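PDB 1WYD: aspartate--tRNA(Asp/Asn) ligase from Sulfolobus tokodaii, which probably attaches L-aspartate to both tRNA(Asp) and tRNA(Asn) in two steps, first activating the amino acid with ATP as Asp-AMP. Local coordinates for residues Ile275-Tyr280 with Phe318-Pro323. Numbering follows the deposited sequence.
Sequences IKRLKY and FIVDWP
K276-K279 and F318-V320 pair as parallel strands, their axes 4.8 Å apart, through four backbone bonds: F318 N to K276 O, L278 N to F318 O, V320 N to L278 O and Y280 N to V320 O. R277, F318, K279 and V320 occupy one face, where helix 235-256 packs on R277, F318 and V320; L278 and I319 face helix 302-312. V320 CG1 sits over the centre of the R277 guanidinium, 4.3 Å above its plane. A water in that plane accepts from R277 NH2 (2.6 Å) and donates to D321 OD1, which also forms a salt bridge with K334, while OD2 takes a hydrogen bond with the Y235 hydroxyl. The pair closes one end of the mixed sheet of the class II synthetase catalytic domain, with 276-279 as the edge strand at that end within this chain. Beyond the strands, Y280 CG lies anti to the backbone N (chi1 159°), and the ring reaches W322 and P323. P323 CD stands over the centre of the Y280 ring, 3.4 Å from its centroid, in a CH-pi contact. Y280 CD1 lies 3.4 Å from W322 CE3, the ring planes 40° apart. Y280 OH hydrogen-bonds D298 O. An alanine at Y280 would probably leave P323 and W322 without this aromatic partner and D298 O without its hydroxyl mate.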
ATOM      1  N   ILE B 275     -18.421 -16.570 -11.836  1.00 56.39           N
ATOM      2  CA  ILE B 275     -17.336 -17.130 -12.603  1.00 55.28           C
ATOM      3  C   ILE B 275     -17.510 -18.652 -12.561  1.00 55.58           C
ATOM      4  O   ILE B 275     -17.903 -19.201 -11.543  1.00 55.69           O
ATOM      5  CB  ILE B 275     -15.970 -16.671 -12.022  1.00 54.97           C
ATOM      6  CG1 ILE B 275     -15.689 -15.224 -12.424  1.00 53.41           C
ATOM      7  CG2 ILE B 275     -14.820 -17.541 -12.512  1.00 53.23           C
ATOM      8  CD1 ILE B 275     -14.779 -14.461 -11.444  1.00 50.58           C
ATOM      9  N   LYS B 276     -17.237 -19.331 -13.669  1.00 55.79           N
ATOM     10  CA  LYS B 276     -17.300 -20.786 -13.693  1.00 56.29           C
ATOM     11  C   LYS B 276     -16.500 -21.399 -12.537  1.00 56.20           C
ATOM     12  O   LYS B 276     -15.343 -21.004 -12.329  1.00 56.22           O
ATOM     13  CB  LYS B 276     -16.777 -21.285 -15.049  1.00 56.86           C
ATOM     14  CG  LYS B 276     -16.705 -22.819 -15.190  1.00 58.71           C
ATOM     15  CD  LYS B 276     -17.952 -23.394 -15.877  1.00 60.25           C
ATOM     16  CE  LYS B 276     -17.735 -24.847 -16.264  1.00 61.12           C
ATOM     17  NZ  LYS B 276     -18.234 -25.750 -15.193  1.00 62.90           N
ATOM     18  N   ARG B 277     -17.121 -22.310 -11.767  1.00 55.91           N
ATOM     19  CA  ARG B 277     -16.389 -23.137 -10.781  1.00 55.47           C
ATOM     20  C   ARG B 277     -16.213 -24.538 -11.294  1.00 55.45           C
ATOM     21  O   ARG B 277     -17.148 -25.144 -11.813  1.00 55.87           O
ATOM     22  CB  ARG B 277     -17.029 -23.227  -9.384  1.00 55.56           C
ATOM     23  CG  ARG B 277     -18.333 -22.491  -9.177  1.00 55.97           C
ATOM     24  CD  ARG B 277     -18.753 -22.310  -7.708  1.00 57.19           C
ATOM     25  NE  ARG B 277     -18.419 -23.433  -6.815  1.00 56.19           N
ATOM     26  CZ  ARG B 277     -18.114 -23.288  -5.511  1.00 56.73           C
ATOM     27  NH1 ARG B 277     -18.104 -22.080  -4.960  1.00 55.18           N
ATOM     28  NH2 ARG B 277     -17.828 -24.344  -4.748  1.00 55.12           N
ATOM     29  N   LEU B 278     -15.005 -25.053 -11.128  1.00 54.30           N
ATOM     30  CA  LEU B 278     -14.682 -26.382 -11.532  1.00 53.43           C
ATOM     31  C   LEU B 278     -14.019 -27.009 -10.338  1.00 54.12           C
ATOM     32  O   LEU B 278     -13.037 -26.456  -9.812  1.00 54.76           O
ATOM     33  CB  LEU B 278     -13.706 -26.294 -12.694  1.00 53.47           C
ATOM     34  CG  LEU B 278     -13.177 -27.567 -13.328  1.00 51.08           C
ATOM     35  CD1 LEU B 278     -14.270 -28.180 -14.147  1.00 48.83           C
ATOM     36  CD2 LEU B 278     -12.015 -27.225 -14.193  1.00 47.71           C
ATOM     37  N   LYS B 279     -14.554 -28.140  -9.878  1.00 53.90           N
ATOM     38  CA  LYS B 279     -13.949 -28.876  -8.766  1.00 53.80           C
ATOM     39  C   LYS B 279     -12.653 -29.458  -9.246  1.00 53.43           C
ATOM     40  O   LYS B 279     -12.517 -29.764 -10.421  1.00 53.20           O
ATOM     41  CB  LYS B 279     -14.851 -30.003  -8.244  1.00 54.14           C
ATOM     42  CG  LYS B 279     -16.302 -29.598  -7.957  1.00 55.55           C
ATOM     43  CD  LYS B 279     -17.162 -30.830  -7.723  1.00 58.17           C
ATOM     44  CE  LYS B 279     -18.061 -30.650  -6.519  1.00 60.94           C
ATOM     45  NZ  LYS B 279     -19.357 -29.994  -6.889  1.00 65.30           N
ATOM     46  N   TYR B 280     -11.688 -29.579  -8.332  1.00 53.85           N
ATOM     47  CA  TYR B 280     -10.375 -30.142  -8.636  1.00 53.79           C
ATOM     48  C   TYR B 280     -10.546 -31.580  -9.160  1.00 55.17           C
ATOM     49  O   TYR B 280      -9.948 -31.956 -10.161  1.00 54.64           O
ATOM     50  CB  TYR B 280      -9.516 -30.100  -7.384  1.00 52.78           C
ATOM     51  CG  TYR B 280      -8.356 -31.066  -7.370  1.00 51.30           C
ATOM     52  CD1 TYR B 280      -7.128 -30.678  -7.824  1.00 50.81           C
ATOM     53  CD2 TYR B 280      -8.489 -32.366  -6.882  1.00 50.20           C
ATOM     54  CE1 TYR B 280      -6.041 -31.537  -7.808  1.00 50.84           C
ATOM     55  CE2 TYR B 280      -7.412 -33.239  -6.878  1.00 48.48           C
ATOM     56  CZ  TYR B 280      -6.189 -32.801  -7.343  1.00 49.17           C
ATOM     57  OH  TYR B 280      -5.081 -33.612  -7.369  1.00 50.48           O
ATOM     58  N   PHE B 318     -12.531 -20.559 -11.435  1.00 48.26           N
ATOM     59  CA  PHE B 318     -11.964 -21.015 -10.164  1.00 48.21           C
ATOM     60  C   PHE B 318     -11.715 -22.523 -10.208  1.00 48.73           C
ATOM     61  O   PHE B 318     -12.553 -23.272 -10.695  1.00 48.71           O
ATOM     62  CB  PHE B 318     -12.982 -20.811  -9.030  1.00 47.96           C
ATOM     63  CG  PHE B 318     -13.227 -19.378  -8.633  1.00 45.77           C
ATOM     64  CD1 PHE B 318     -14.437 -18.776  -8.901  1.00 41.74           C
ATOM     65  CD2 PHE B 318     -12.276 -18.667  -7.880  1.00 46.27           C
ATOM     66  CE1 PHE B 318     -14.690 -17.463  -8.488  1.00 41.80           C
ATOM     67  CE2 PHE B 318     -12.518 -17.352  -7.457  1.00 42.40           C
ATOM     68  CZ  PHE B 318     -13.717 -16.755  -7.765  1.00 43.27           C
ATOM     69  N   ILE B 319     -10.579 -22.979  -9.678  1.00 49.29           N
ATOM     70  CA  ILE B 319     -10.456 -24.373  -9.284  1.00 48.81           C
ATOM     71  C   ILE B 319     -10.608 -24.523  -7.758  1.00 49.47           C
ATOM     72  O   ILE B 319      -9.666 -24.252  -6.984  1.00 49.40           O
ATOM     73  CB  ILE B 319      -9.164 -25.013  -9.745  1.00 48.24           C
ATOM     74  CG1 ILE B 319      -8.993 -24.891 -11.253  1.00 47.48           C
ATOM     75  CG2 ILE B 319      -9.197 -26.489  -9.370  1.00 47.85           C
ATOM     76  CD1 ILE B 319      -7.738 -25.619 -11.746  1.00 42.99           C
ATOM     77  N   VAL B 320     -11.785 -25.009  -7.362  1.00 49.90           N
ATOM     78  CA  VAL B 320     -12.212 -25.150  -5.968  1.00 49.55           C
ATOM     79  C   VAL B 320     -12.032 -26.561  -5.380  1.00 50.05           C
ATOM     80  O   VAL B 320     -11.799 -27.540  -6.096  1.00 50.19           O
ATOM     81  CB  VAL B 320     -13.694 -24.692  -5.796  1.00 49.70           C
ATOM     82  CG1 VAL B 320     -13.893 -23.297  -6.347  1.00 48.60           C
ATOM     83  CG2 VAL B 320     -14.627 -25.650  -6.451  1.00 48.19           C
ATOM     84  N   ASP B 321     -12.158 -26.657  -4.066  1.00 50.49           N
ATOM     85  CA  ASP B 321     -12.145 -27.933  -3.378  1.00 51.93           C
ATOM     86  C   ASP B 321     -10.891 -28.811  -3.668  1.00 52.13           C
ATOM     87  O   ASP B 321     -11.028 -29.997  -3.995  1.00 52.12           O
ATOM     88  CB  ASP B 321     -13.476 -28.704  -3.622  1.00 52.11           C
ATOM     89  CG  ASP B 321     -14.725 -27.917  -3.150  1.00 54.97           C
ATOM     90  OD1 ASP B 321     -15.867 -28.291  -3.486  1.00 55.80           O
ATOM     91  OD2 ASP B 321     -14.670 -26.911  -2.421  1.00 57.35           O
ATOM     92  N   TRP B 322      -9.682 -28.259  -3.507  1.00 51.85           N
ATOM     93  CA  TRP B 322      -8.442 -29.078  -3.611  1.00 51.92           C
ATOM     94  C   TRP B 322      -8.279 -30.171  -2.501  1.00 52.14           C
ATOM     95  O   TRP B 322      -8.932 -30.092  -1.454  1.00 51.76           O
ATOM     96  CB  TRP B 322      -7.193 -28.167  -3.643  1.00 51.54           C
ATOM     97  CG  TRP B 322      -7.113 -27.271  -4.864  1.00 51.28           C
ATOM     98  CD1 TRP B 322      -7.875 -26.181  -5.118  1.00 50.25           C
ATOM     99  CD2 TRP B 322      -6.218 -27.403  -5.983  1.00 50.50           C
ATOM    100  NE1 TRP B 322      -7.525 -25.623  -6.323  1.00 52.05           N
ATOM    101  CE2 TRP B 322      -6.514 -26.356  -6.881  1.00 50.16           C
ATOM    102  CE3 TRP B 322      -5.196 -28.310  -6.322  1.00 49.81           C
ATOM    103  CZ2 TRP B 322      -5.828 -26.170  -8.089  1.00 51.62           C
ATOM    104  CZ3 TRP B 322      -4.509 -28.132  -7.526  1.00 51.12           C
ATOM    105  CH2 TRP B 322      -4.831 -27.060  -8.398  1.00 51.10           C
ATOM    106  N   PRO B 323      -7.422 -31.184  -2.710  1.00 52.54           N
ATOM    107  CA  PRO B 323      -7.044 -32.094  -1.608  1.00 52.91           C
ATOM    108  C   PRO B 323      -6.398 -31.378  -0.427  1.00 53.19           C
ATOM    109  O   PRO B 323      -5.522 -30.517  -0.618  1.00 53.56           O
ATOM    110  CB  PRO B 323      -6.031 -33.052  -2.245  1.00 52.41           C
ATOM    111  CG  PRO B 323      -5.697 -32.469  -3.573  1.00 52.56           C
ATOM    112  CD  PRO B 323      -6.802 -31.585  -3.983  1.00 52.14           C
TER
HETATM  113  O   HOH W   1     -17.747 -26.937  -4.557  1.00 54.09           O